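Local coordinates for protein putative sodium:solute symporter (Proteus mirabilis, PDB 5NV9) that uses the inward sodium gradient to carry the sialic acid N-acetylneuraminic acid across the bacterial inner membrane, two sodium ions moving with each substrate, at residues 176-181 against 343-348; 183-188 against 336-341; 37-42 against 257-262. All coordinates share one frame; numbering follows the deposited sequence.

Interaction 1 of 3, residues 176-181 against 343-348; sequences EGVIWT and SISSSL. With NA (sodium ion), chain C; NA (sodium ion), chain B.
A valine methyl presses against a metal site here: Val-178 CG1 lies 3.2 Å from the sodium ion of chain C and 3.5 Å from Ser-345 OG, one of the hydroxyls that bind it. A chi1 of 169° swings this branch toward the ion and close to Ser-346 OG. The side chain of Val-178 has no lone pair to offer; it is a compact apolar wall beside the ion, and the binding is left to oxygen. Ser-345 OG coordinates the sodium at 2.5 Å and Ser-346 OG at 2.2 Å. Serine suits both places because its short side chain brings an oxygen to the metal while staying close to the helix. In Ser-345 the hydroxyl sits between the backbone N and carbonyl carbon (chi1 68°) and also bonds to Gln-341 O; Ser-346 OG bonds to Thr-57 OG1. Both carboxylate oxygens of Asp-182 and the carbonyl of Ser-342 complete the shell, and the aspartate charge would be expected to offset that of the ion. Two residues before Ser-345, Ser-343 OG binds the sodium of chain B at 2.4 Å. The chain C ion thus occupies Na3, and the chain B ion Na2, the family-conserved site, in this LeuT-fold symporter.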
ATOM      1  N   GLU A 176       1.073  -5.988  16.633  1.00 21.56           N
ATOM      2  CA  GLU A 176       2.517  -6.093  16.969  1.00 23.62           C
ATOM      3  C   GLU A 176       3.276  -7.135  16.134  1.00 21.18           C
ATOM      4  O   GLU A 176       4.357  -6.874  15.614  1.00 19.12           O
ATOM      5  CB  GLU A 176       2.744  -6.313  18.449  1.00 25.44           C
ATOM      6  CG  GLU A 176       2.594  -5.022  19.237  1.00 26.99           C
ATOM      7  CD  GLU A 176       2.496  -5.290  20.728  1.00 31.04           C
ATOM      8  OE1 GLU A 176       1.395  -5.655  21.156  1.00 30.55           O
ATOM      9  OE2 GLU A 176       3.529  -5.165  21.428  1.00 32.23           O
ATOM     10  N   GLY A 177       2.676  -8.299  15.983  1.00 17.97           N
ATOM     11  CA  GLY A 177       3.232  -9.258  15.092  1.00 21.55           C
ATOM     12  C   GLY A 177       3.253  -8.871  13.631  1.00 19.75           C
ATOM     13  O   GLY A 177       4.150  -9.272  12.900  1.00 19.66           O
ATOM     14  N   VAL A 178       2.275  -8.060  13.219  1.00 18.74           N
ATOM     15  CA  VAL A 178       2.216  -7.558  11.883  1.00 17.24           C
ATOM     16  C   VAL A 178       3.336  -6.519  11.685  1.00 19.49           C
ATOM     17  O   VAL A 178       3.999  -6.469  10.645  1.00 18.64           O
ATOM     18  CB  VAL A 178       0.850  -6.893  11.615  1.00 16.16           C
ATOM     19  CG1 VAL A 178       0.919  -6.156  10.332  1.00 16.17           C
ATOM     20  CG2 VAL A 178      -0.234  -7.945  11.493  1.00 16.12           C
ATOM     21  N   ILE A 179       3.551  -5.696  12.703  1.00 17.32           N
ATOM     22  CA  ILE A 179       4.567  -4.660  12.603  1.00 19.08           C
ATOM     23  C   ILE A 179       5.983  -5.285  12.639  1.00 20.00           C
ATOM     24  O   ILE A 179       6.853  -4.983  11.816  1.00 21.60           O
ATOM     25  CB  ILE A 179       4.372  -3.663  13.708  1.00 17.22           C
ATOM     26  CG1 ILE A 179       3.204  -2.739  13.339  1.00 20.42           C
ATOM     27  CG2 ILE A 179       5.663  -2.874  13.978  1.00 18.75           C
ATOM     28  CD1 ILE A 179       2.766  -1.850  14.501  1.00 19.55           C
ATOM     29  N   TRP A 180       6.209  -6.197  13.551  1.00 20.32           N
ATOM     30  CA  TRP A 180       7.566  -6.792  13.631  1.00 20.09           C
ATOM     31  C   TRP A 180       7.940  -7.716  12.455  1.00 21.20           C
ATOM     32  O   TRP A 180       9.078  -7.619  11.981  1.00 25.47           O
ATOM     33  CB  TRP A 180       7.771  -7.421  14.966  1.00 20.33           C
ATOM     34  CG  TRP A 180       7.906  -6.420  16.081  1.00 20.70           C
ATOM     35  CD1 TRP A 180       7.035  -6.259  17.106  1.00 20.64           C
ATOM     36  CD2 TRP A 180       8.954  -5.454  16.300  1.00 20.43           C
ATOM     37  NE1 TRP A 180       7.449  -5.267  17.934  1.00 21.32           N
ATOM     38  CE2 TRP A 180       8.623  -4.753  17.475  1.00 20.53           C
ATOM     39  CE3 TRP A 180      10.137  -5.133  15.642  1.00 20.06           C
ATOM     40  CZ2 TRP A 180       9.412  -3.748  17.993  1.00 21.61           C
ATOM     41  CZ3 TRP A 180      10.919  -4.149  16.161  1.00 19.95           C
ATOM     42  CH2 TRP A 180      10.580  -3.487  17.325  1.00 21.26           C
ATOM     43  N   THR A 181       7.002  -8.507  11.926  1.00 20.43           N
ATOM     44  CA  THR A 181       7.168  -9.076  10.591  1.00 22.75           C
ATOM     45  C   THR A 181       7.430  -8.070   9.441  1.00 23.17           C
ATOM     46  O   THR A 181       8.267  -8.345   8.555  1.00 20.56           O
ATOM     47  CB  THR A 181       6.007 -10.024  10.169  1.00 22.38           C
ATOM     48  OG1 THR A 181       4.775  -9.326  10.205  1.00 20.39           O
ATOM     49  CG2 THR A 181       5.937 -11.258  11.086  1.00 23.74           C
ATOM     50  N   SER A 343       2.320  -6.196   3.013  1.00 17.78           N
ATOM     51  CA  SER A 343       1.151  -5.376   2.587  1.00 19.43           C
ATOM     52  C   SER A 343      -0.159  -6.107   2.872  1.00 19.23           C
ATOM     53  O   SER A 343      -1.121  -5.507   3.395  1.00 19.97           O
ATOM     54  CB  SER A 343       1.300  -5.038   1.082  1.00 18.63           C
ATOM     55  OG  SER A 343       2.395  -4.113   0.911  1.00 18.70           O
ATOM     56  N   ILE A 344      -0.159  -7.420   2.582  1.00 20.04           N
ATOM     57  CA  ILE A 344      -1.307  -8.266   2.883  1.00 22.17           C
ATOM     58  C   ILE A 344      -1.644  -8.305   4.419  1.00 23.05           C
ATOM     59  O   ILE A 344      -2.838  -8.158   4.838  1.00 22.14           O
ATOM     60  CB  ILE A 344      -1.138  -9.677   2.371  1.00 21.17           C
ATOM     61  CG1 ILE A 344      -1.125  -9.684   0.844  1.00 22.63           C
ATOM     62  CG2 ILE A 344      -2.246 -10.596   2.877  1.00 21.46           C
ATOM     63  CD1 ILE A 344      -0.688 -11.017   0.299  1.00 24.36           C
ATOM     64  N   SER A 345      -0.622  -8.433   5.241  1.00 21.68           N
ATOM     65  CA  SER A 345      -0.864  -8.578   6.654  1.00 20.97           C
ATOM     66  C   SER A 345      -1.464  -7.272   7.209  1.00 20.16           C
ATOM     67  O   SER A 345      -2.411  -7.301   8.017  1.00 18.88           O
ATOM     68  CB  SER A 345       0.416  -8.915   7.346  1.00 21.79           C
ATOM     69  OG  SER A 345       1.294  -7.788   7.293  1.00 22.30           O
ATOM     70  N   SER A 346      -0.909  -6.124   6.801  1.00 19.00           N
ATOM     71  CA  SER A 346      -1.392  -4.849   7.245  1.00 18.11           C
ATOM     72  C   SER A 346      -2.805  -4.538   6.793  1.00 20.58           C
ATOM     73  O   SER A 346      -3.552  -3.885   7.533  1.00 19.92           O
ATOM     74  CB  SER A 346      -0.516  -3.671   6.746  1.00 19.32           C
ATOM     75  OG  SER A 346       0.768  -3.749   7.270  1.00 17.06           O
ATOM     76  N   SER A 347      -3.130  -4.932   5.562  1.00 20.54           N
ATOM     77  CA  SER A 347      -4.443  -4.712   5.005  1.00 19.89           C
ATOM     78  C   SER A 347      -5.473  -5.594   5.760  1.00 20.46           C
ATOM     79  O   SER A 347      -6.577  -5.121   6.069  1.00 18.14           O
ATOM     80  CB  SER A 347      -4.491  -5.049   3.491  1.00 19.92           C
ATOM     81  OG  SER A 347      -3.972  -4.022   2.644  1.00 21.10           O
ATOM     82  N   LEU A 348      -5.127  -6.848   6.073  1.00 19.73           N
ATOM     83  CA  LEU A 348      -6.062  -7.726   6.854  1.00 20.77           C
ATOM     84  C   LEU A 348      -6.337  -7.219   8.280  1.00 21.63           C
ATOM     85  O   LEU A 348      -7.514  -7.110   8.723  1.00 21.37           O
ATOM     86  CB  LEU A 348      -5.579  -9.153   6.942  1.00 22.04           C
ATOM     87  CG  LEU A 348      -5.517 -10.002   5.649  1.00 22.76           C
ATOM     88  CD1 LEU A 348      -4.880 -11.376   5.959  1.00 25.25           C
ATOM     89  CD2 LEU A 348      -6.841 -10.178   4.979  1.00 24.35           C
TER
HETATM   90 NA    NA C 502       2.178  -5.454   7.439  1.00 38.95          NA
HETATM   91 NA    NA B 501       4.642  -4.695   1.426  1.00 19.19          NA

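Interaction 2 of 3, residues 183-188 against 336-341; sequences VIQGLL and IFAAAQ. With NA (sodium ion), chain B.
Gln-185 and Ala-338 bring two transmembrane helices of the LeuT fold close together, their CA atoms 4.6 Å apart. The short segments 183-188 and 336-341 run in broadly opposing directions, 131° between them, with axes 8.3 Å apart at closest approach. The tight part lies where Gln-185 CB meets Ala-338 CB, with Gln-185 CG packed on the same methyl at 3.5 Å. Alanine suits this position because its single carbon lets the neighbouring helix approach so closely. The glutamine chain, extended beyond CG, then runs past the Ala-338 carbonyl, itself bonded to Ser-342 OG, and carries its amide toward Gln-341.

The two glutamine side chains meet at about a right angle, their amide planes 35° apart. Gln-185 NE2 rests 3.5 Å from Gln-341 CB, and no hydrogen bond joins the two amides. Tyr-17 OH links them instead, bonding to Gln-185 NE2 and Gln-341 OE1. Gln-185 NE2 has a further bond to Tyr-169 OH, and Gln-341 NE2 one to the Ile-162 carbonyl, so each of these three amide atoms has a partner.

Toward the partly exposed side the packing is looser. Leu-188 touches Ala-338 CB with CD2 at 4.0 Å, and its side chain also lies on Leu-331 and Ala-335; a branched apolar residue suits a partly exposed place among such apolar neighbours. Ala-339 turns its methyl away from 183-188, while its carbonyl oxygen, Ala-339 O, binds the sodium of chain B at 2.3 Å.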
ATOM      1  N   VAL A 183       8.906  -5.227   9.743  1.00 21.15           N
ATOM      2  CA  VAL A 183      10.248  -4.663   9.922  1.00 21.01           C
ATOM      3  C   VAL A 183      11.238  -5.564   9.231  1.00 21.00           C
ATOM      4  O   VAL A 183      12.145  -5.097   8.512  1.00 19.42           O
ATOM      5  CB  VAL A 183      10.630  -4.485  11.414  1.00 23.12           C
ATOM      6  CG1 VAL A 183      12.103  -4.116  11.620  1.00 24.74           C
ATOM      7  CG2 VAL A 183       9.743  -3.457  12.094  1.00 22.57           C
ATOM      8  N   ILE A 184      11.053  -6.862   9.401  1.00 21.71           N
ATOM      9  CA  ILE A 184      11.980  -7.839   8.808  1.00 19.75           C
ATOM     10  C   ILE A 184      11.752  -7.809   7.292  1.00 20.62           C
ATOM     11  O   ILE A 184      12.704  -7.843   6.500  1.00 23.01           O
ATOM     12  CB  ILE A 184      11.723  -9.281   9.342  1.00 21.55           C
ATOM     13  CG1 ILE A 184      11.996  -9.374  10.858  1.00 23.33           C
ATOM     14  CG2 ILE A 184      12.558 -10.320   8.570  1.00 19.83           C
ATOM     15  CD1 ILE A 184      11.328 -10.583  11.510  1.00 24.05           C
ATOM     16  N   GLN A 185      10.470  -7.784   6.898  1.00 22.90           N
ATOM     17  CA  GLN A 185      10.137  -7.865   5.472  1.00 22.60           C
ATOM     18  C   GLN A 185      10.524  -6.599   4.790  1.00 21.04           C
ATOM     19  O   GLN A 185      10.982  -6.665   3.679  1.00 21.65           O
ATOM     20  CB  GLN A 185       8.662  -8.160   5.244  1.00 20.86           C
ATOM     21  CG  GLN A 185       8.269  -9.531   5.754  1.00 18.99           C
ATOM     22  CD  GLN A 185       6.818  -9.666   6.004  1.00 20.87           C
ATOM     23  OE1 GLN A 185       6.121  -8.677   6.330  1.00 17.93           O
ATOM     24  NE2 GLN A 185       6.295 -10.888   5.736  1.00 20.48           N
ATOM     25  N   GLY A 186      10.358  -5.467   5.475  1.00 22.35           N
ATOM     26  CA  GLY A 186      10.754  -4.163   4.964  1.00 23.22           C
ATOM     27  C   GLY A 186      12.245  -4.030   4.674  1.00 24.62           C
ATOM     28  O   GLY A 186      12.686  -3.449   3.647  1.00 23.96           O
ATOM     29  N   LEU A 187      13.023  -4.578   5.582  1.00 24.26           N
ATOM     30  CA  LEU A 187      14.455  -4.483   5.458  1.00 24.25           C
ATOM     31  C   LEU A 187      14.931  -5.538   4.474  1.00 22.15           C
ATOM     32  O   LEU A 187      15.884  -5.316   3.783  1.00 19.90           O
ATOM     33  CB  LEU A 187      15.132  -4.590   6.812  1.00 23.61           C
ATOM     34  CG  LEU A 187      14.702  -3.483   7.755  1.00 25.03           C
ATOM     35  CD1 LEU A 187      15.214  -3.756   9.145  1.00 25.71           C
ATOM     36  CD2 LEU A 187      15.185  -2.122   7.293  1.00 25.51           C
ATOM     37  N   LEU A 188      14.240  -6.665   4.397  1.00 22.77           N
ATOM     38  CA  LEU A 188      14.582  -7.716   3.446  1.00 24.23           C
ATOM     39  C   LEU A 188      14.342  -7.295   1.996  1.00 22.01           C
ATOM     40  O   LEU A 188      15.159  -7.526   1.162  1.00 24.65           O
ATOM     41  CB  LEU A 188      13.774  -9.016   3.795  1.00 25.14           C
ATOM     42  CG  LEU A 188      14.001 -10.215   2.878  1.00 27.03           C
ATOM     43  CD1 LEU A 188      15.493 -10.613   2.907  1.00 28.47           C
ATOM     44  CD2 LEU A 188      13.155 -11.425   3.281  1.00 27.58           C
ATOM     45  N   ILE A 336      10.562 -10.802  -2.433  1.00 22.96           N
ATOM     46  CA  ILE A 336       9.314 -10.583  -3.153  1.00 24.67           C
ATOM     47  C   ILE A 336       8.127 -11.078  -2.326  1.00 23.51           C
ATOM     48  O   ILE A 336       7.135 -10.391  -2.206  1.00 23.28           O
ATOM     49  CB  ILE A 336       9.345 -11.287  -4.537  1.00 24.46           C
ATOM     50  CG1 ILE A 336      10.382 -10.616  -5.442  1.00 26.25           C
ATOM     51  CG2 ILE A 336       7.960 -11.334  -5.166  1.00 27.12           C
ATOM     52  CD1 ILE A 336      10.609 -11.353  -6.770  1.00 29.16           C
ATOM     53  N   PHE A 337       8.213 -12.274  -1.779  1.00 21.70           N
ATOM     54  CA  PHE A 337       7.259 -12.669  -0.759  1.00 21.89           C
ATOM     55  C   PHE A 337       7.155 -11.596   0.345  1.00 22.80           C
ATOM     56  O   PHE A 337       6.057 -11.264   0.785  1.00 23.59           O
ATOM     57  CB  PHE A 337       7.612 -13.985  -0.126  1.00 22.68           C
ATOM     58  CG  PHE A 337       7.108 -15.200  -0.860  1.00 24.78           C
ATOM     59  CD1 PHE A 337       7.609 -15.532  -2.136  1.00 23.26           C
ATOM     60  CD2 PHE A 337       6.208 -16.061  -0.241  1.00 25.12           C
ATOM     61  CE1 PHE A 337       7.186 -16.681  -2.771  1.00 27.34           C
ATOM     62  CE2 PHE A 337       5.792 -17.232  -0.881  1.00 27.41           C
ATOM     63  CZ  PHE A 337       6.286 -17.551  -2.131  1.00 25.13           C
ATOM     64  N   ALA A 338       8.278 -11.113   0.837  1.00 20.25           N
ATOM     65  CA  ALA A 338       8.214 -10.161   1.942  1.00 20.34           C
ATOM     66  C   ALA A 338       7.502  -8.838   1.527  1.00 21.90           C
ATOM     67  O   ALA A 338       6.792  -8.237   2.353  1.00 22.01           O
ATOM     68  CB  ALA A 338       9.579  -9.863   2.504  1.00 20.59           C
ATOM     69  N   ALA A 339       7.706  -8.373   0.274  1.00 20.41           N
ATOM     70  CA  ALA A 339       6.967  -7.188  -0.256  1.00 20.42           C
ATOM     71  C   ALA A 339       5.446  -7.415  -0.290  1.00 21.15           C
ATOM     72  O   ALA A 339       4.652  -6.552   0.106  1.00 20.85           O
ATOM     73  CB  ALA A 339       7.492  -6.752  -1.609  1.00 20.36           C
ATOM     74  N   ALA A 340       5.041  -8.585  -0.756  1.00 19.58           N
ATOM     75  CA  ALA A 340       3.635  -8.966  -0.826  1.00 18.53           C
ATOM     76  C   ALA A 340       2.991  -9.106   0.575  1.00 19.32           C
ATOM     77  O   ALA A 340       1.970  -8.455   0.880  1.00 18.73           O
ATOM     78  CB  ALA A 340       3.548 -10.238  -1.580  1.00 17.55           C
ATOM     79  N   GLN A 341       3.606  -9.932   1.432  1.00 19.15           N
ATOM     80  CA  GLN A 341       3.096 -10.256   2.747  1.00 18.91           C
ATOM     81  C   GLN A 341       3.049  -9.119   3.761  1.00 18.03           C
ATOM     82  O   GLN A 341       2.151  -9.060   4.550  1.00 16.47           O
ATOM     83  CB  GLN A 341       3.873 -11.437   3.310  1.00 21.37           C
ATOM     84  CG  GLN A 341       3.577 -12.712   2.526  1.00 22.06           C
ATOM     85  CD  GLN A 341       4.372 -13.919   2.983  1.00 23.72           C
ATOM     86  OE1 GLN A 341       5.564 -13.823   3.289  1.00 22.69           O
ATOM     87  NE2 GLN A 341       3.704 -15.102   3.006  1.00 24.38           N
TER
HETATM   88 NA    NA B 501       4.642  -4.695   1.426  1.00 19.19          NA

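Interaction 3 of 3, residues 37-42 against 257-262; sequences DYFRGG and VVQRYI
Phe-39 is the first residue of 37-42 to meet 257-262, chiefly through its backbone carbonyl. Phe-39 O receives the amide N-H of Gln-259 NE2 at 2.9 Å, a nearly straight bond (172° at the hydrogen) in the carbonyl plane on a lone pair. The same NE2 stands at the edge of the Phe-39 ring, near its plane. An extended glutamine suits this role because it reaches across and uses both ends of its amide: NE2 also bonds to Asn-349 OD1, and OE1 to Ser-350 OG, which holds the amide against rotation. The phenylalanine ring packs on helix 328-361 at Ser-352, Ser-353 and Asn-356.

Arg-40 follows. Its aliphatic part makes the closest contact, Arg-40 CG touching Ile-262 CD1 at 3.6 Å, the side chains crossing at about a right angle. A bend at chi3 (35°) lays NH1 against the isoleucine too, Ile-262 O lying over one face of the guanidinium, offset toward its rim. Arginine suits the place with a long apolar stem to pack and a charged end reaching Asp-36 by a salt bridge from NE and Ile-105 O by a bond from NH1; isoleucine offers that stem its apolar CD1.

At Gly-41 the chain leaves helical geometry with positive phi (70°), which glycine adopts easily. This joins a glycine-terminated helix to another cytoplasmic connection, consistent with the closed inner side of an outward-open LeuT fold.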
ATOM      1  N   ASP A  37      -4.744  -4.291  22.552  1.00 25.58           N
ATOM      2  CA  ASP A  37      -3.567  -5.054  22.162  1.00 26.64           C
ATOM      3  C   ASP A  37      -3.557  -5.336  20.671  1.00 23.27           C
ATOM      4  O   ASP A  37      -2.597  -5.022  20.008  1.00 21.81           O
ATOM      5  CB  ASP A  37      -3.433  -6.372  22.925  1.00 27.18           C
ATOM      6  CG  ASP A  37      -3.285  -6.147  24.435  1.00 28.92           C
ATOM      7  OD1 ASP A  37      -2.449  -5.275  24.894  1.00 24.50           O
ATOM      8  OD2 ASP A  37      -4.063  -6.818  25.136  1.00 27.74           O
ATOM      9  N   TYR A  38      -4.644  -5.879  20.163  1.00 21.60           N
ATOM     10  CA  TYR A  38      -4.653  -6.433  18.825  1.00 22.83           C
ATOM     11  C   TYR A  38      -4.557  -5.376  17.709  1.00 23.51           C
ATOM     12  O   TYR A  38      -4.003  -5.668  16.658  1.00 21.69           O
ATOM     13  CB  TYR A  38      -5.911  -7.265  18.667  1.00 24.30           C
ATOM     14  CG  TYR A  38      -5.862  -8.361  17.651  1.00 26.06           C
ATOM     15  CD1 TYR A  38      -5.263  -9.596  17.945  1.00 26.65           C
ATOM     16  CD2 TYR A  38      -6.467  -8.210  16.412  1.00 26.06           C
ATOM     17  CE1 TYR A  38      -5.258 -10.626  17.023  1.00 24.71           C
ATOM     18  CE2 TYR A  38      -6.479  -9.242  15.501  1.00 25.42           C
ATOM     19  CZ  TYR A  38      -5.843 -10.434  15.799  1.00 26.03           C
ATOM     20  OH  TYR A  38      -5.889 -11.462  14.892  1.00 24.69           O
ATOM     21  N   PHE A  39      -5.131  -4.188  17.940  1.00 21.22           N
ATOM     22  CA  PHE A  39      -5.186  -3.124  16.939  1.00 22.26           C
ATOM     23  C   PHE A  39      -4.275  -1.931  17.255  1.00 24.04           C
ATOM     24  O   PHE A  39      -3.858  -1.236  16.333  1.00 21.56           O
ATOM     25  CB  PHE A  39      -6.630  -2.638  16.733  1.00 22.43           C
ATOM     26  CG  PHE A  39      -7.598  -3.706  16.223  1.00 19.71           C
ATOM     27  CD1 PHE A  39      -7.333  -4.407  15.085  1.00 19.54           C
ATOM     28  CD2 PHE A  39      -8.759  -3.991  16.921  1.00 21.37           C
ATOM     29  CE1 PHE A  39      -8.200  -5.351  14.620  1.00 21.14           C
ATOM     30  CE2 PHE A  39      -9.656  -4.943  16.474  1.00 21.73           C
ATOM     31  CZ  PHE A  39      -9.392  -5.615  15.298  1.00 21.89           C
ATOM     32  N   ARG A  40      -4.020  -1.668  18.547  1.00 24.92           N
ATOM     33  CA  ARG A  40      -3.243  -0.500  18.968  1.00 26.60           C
ATOM     34  C   ARG A  40      -1.883  -0.919  19.538  1.00 28.01           C
ATOM     35  O   ARG A  40      -1.005  -0.083  19.714  1.00 31.79           O
ATOM     36  CB  ARG A  40      -4.028   0.376  19.944  1.00 29.41           C
ATOM     37  CG  ARG A  40      -5.339   0.910  19.320  1.00 34.92           C
ATOM     38  CD  ARG A  40      -6.247   1.794  20.248  1.00 33.38           C
ATOM     39  NE  ARG A  40      -5.429   2.604  21.128  1.00 40.99           N
ATOM     40  CZ  ARG A  40      -5.096   3.872  20.962  1.00 39.07           C
ATOM     41  NH1 ARG A  40      -5.580   4.612  19.992  1.00 38.98           N
ATOM     42  NH2 ARG A  40      -4.308   4.418  21.854  1.00 48.05           N
ATOM     43  N   GLY A  41      -1.677  -2.214  19.796  1.00 26.51           N
ATOM     44  CA  GLY A  41      -0.369  -2.678  20.249  1.00 28.13           C
ATOM     45  C   GLY A  41       0.006  -2.236  21.683  1.00 32.16           C
ATOM     46  O   GLY A  41       1.179  -2.303  22.057  1.00 31.33           O
ATOM     47  N   GLY A  42      -0.984  -1.830  22.482  1.00 32.11           N
ATOM     48  CA  GLY A  42      -0.776  -1.317  23.822  1.00 32.77           C
ATOM     49  C   GLY A  42       0.219  -0.170  23.964  1.00 33.61           C
ATOM     50  O   GLY A  42       0.781   0.019  25.011  1.00 34.67           O
ATOM     51  N   VAL A 257      -2.055   2.733   6.982  1.00 21.42           N
ATOM     52  CA  VAL A 257      -0.998   3.633   7.392  1.00 20.13           C
ATOM     53  C   VAL A 257      -1.331   4.395   8.708  1.00 21.71           C
ATOM     54  O   VAL A 257      -0.548   4.402   9.677  1.00 20.51           O
ATOM     55  CB  VAL A 257      -0.641   4.558   6.239  1.00 17.78           C
ATOM     56  CG1 VAL A 257       0.254   5.702   6.726  1.00 18.18           C
ATOM     57  CG2 VAL A 257       0.104   3.769   5.176  1.00 18.06           C
ATOM     58  N   VAL A 258      -2.531   4.950   8.765  1.00 21.27           N
ATOM     59  CA  VAL A 258      -2.960   5.777   9.869  1.00 22.10           C
ATOM     60  C   VAL A 258      -2.895   5.023  11.175  1.00 21.43           C
ATOM     61  O   VAL A 258      -2.549   5.565  12.214  1.00 21.70           O
ATOM     62  CB  VAL A 258      -4.415   6.351   9.661  1.00 20.83           C
ATOM     63  CG1 VAL A 258      -4.841   7.083  10.903  1.00 24.42           C
ATOM     64  CG2 VAL A 258      -4.455   7.334   8.522  1.00 20.27           C
ATOM     65  N   GLN A 259      -3.219   3.751  11.141  1.00 24.92           N
ATOM     66  CA  GLN A 259      -3.030   2.883  12.321  1.00 24.56           C
ATOM     67  C   GLN A 259      -1.629   2.917  12.939  1.00 26.14           C
ATOM     68  O   GLN A 259      -1.478   2.811  14.168  1.00 25.51           O
ATOM     69  CB  GLN A 259      -3.367   1.445  11.930  1.00 24.64           C
ATOM     70  CG  GLN A 259      -4.089   0.662  13.000  1.00 25.07           C
ATOM     71  CD  GLN A 259      -4.287  -0.771  12.572  1.00 27.73           C
ATOM     72  OE1 GLN A 259      -4.452  -1.019  11.370  1.00 28.01           O
ATOM     73  NE2 GLN A 259      -4.235  -1.731  13.531  1.00 26.77           N
ATOM     74  N   ARG A 260      -0.595   3.066  12.114  1.00 25.27           N
ATOM     75  CA  ARG A 260       0.778   3.156  12.653  1.00 24.49           C
ATOM     76  C   ARG A 260       1.052   4.447  13.406  1.00 22.48           C
ATOM     77  O   ARG A 260       2.021   4.510  14.138  1.00 21.99           O
ATOM     78  CB  ARG A 260       1.833   2.995  11.562  1.00 25.44           C
ATOM     79  CG  ARG A 260       2.199   1.573  11.254  1.00 26.98           C
ATOM     80  CD  ARG A 260       1.243   0.912  10.301  1.00 27.17           C
ATOM     81  NE  ARG A 260       1.543  -0.518  10.165  1.00 31.13           N
ATOM     82  CZ  ARG A 260       0.628  -1.472   9.975  1.00 29.53           C
ATOM     83  NH1 ARG A 260      -0.651  -1.167   9.870  1.00 28.11           N
ATOM     84  NH2 ARG A 260       1.001  -2.732   9.927  1.00 27.03           N
ATOM     85  N   TYR A 261       0.224   5.480  13.230  1.00 20.99           N
ATOM     86  CA  TYR A 261       0.414   6.728  13.949  1.00 19.45           C
ATOM     87  C   TYR A 261       0.024   6.654  15.425  1.00 20.01           C
ATOM     88  O   TYR A 261       0.420   7.527  16.197  1.00 20.51           O
ATOM     89  CB  TYR A 261      -0.391   7.870  13.283  1.00 20.96           C
ATOM     90  CG  TYR A 261      -0.072   8.120  11.773  1.00 21.06           C
ATOM     91  CD1 TYR A 261       1.139   7.726  11.170  1.00 20.79           C
ATOM     92  CD2 TYR A 261      -1.005   8.775  10.972  1.00 23.98           C
ATOM     93  CE1 TYR A 261       1.395   7.992   9.805  1.00 22.94           C
ATOM     94  CE2 TYR A 261      -0.742   9.072   9.635  1.00 24.11           C
ATOM     95  CZ  TYR A 261       0.424   8.669   9.033  1.00 23.22           C
ATOM     96  OH  TYR A 261       0.566   9.001   7.672  1.00 23.42           O
ATOM     97  N   ILE A 262      -0.782   5.661  15.800  1.00 21.27           N
ATOM     98  CA  ILE A 262      -1.329   5.550  17.156  1.00 24.37           C
ATOM     99  C   ILE A 262      -0.718   4.378  17.972  1.00 23.11           C
ATOM    100  O   ILE A 262      -1.063   4.174  19.138  1.00 19.63           O
ATOM    101  CB  ILE A 262      -2.882   5.507  17.109  1.00 26.37           C
ATOM    102  CG1 ILE A 262      -3.440   4.386  16.239  1.00 27.91           C
ATOM    103  CG2 ILE A 262      -3.401   6.780  16.434  1.00 25.25           C
ATOM    104  CD1 ILE A 262      -3.695   3.110  16.973  1.00 31.28           C
TER

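From the N terminus, the cytoplasmic segment 37-42 comes first, but its partner arrives only after helix 155-203 has supplied 176-181 and 183-188. Residues 257-262 then close interaction 3. Helix 328-361 returns to helix 155-203 and closes interaction 2 with 336-341, then interaction 1 with 343-348; interaction 2 therefore nests within interaction 1, as expected for two helices running in opposing senses, and interaction 3 crosses both. Interactions 1 and 2 share the sodium of chain B. Interaction 3 meets interaction 1 through Arg-260, whose NH2 lies 2.9 Å from Ser-346 OG, so the cytoplasmic connections directly adjoin the sodium-binding helix pair.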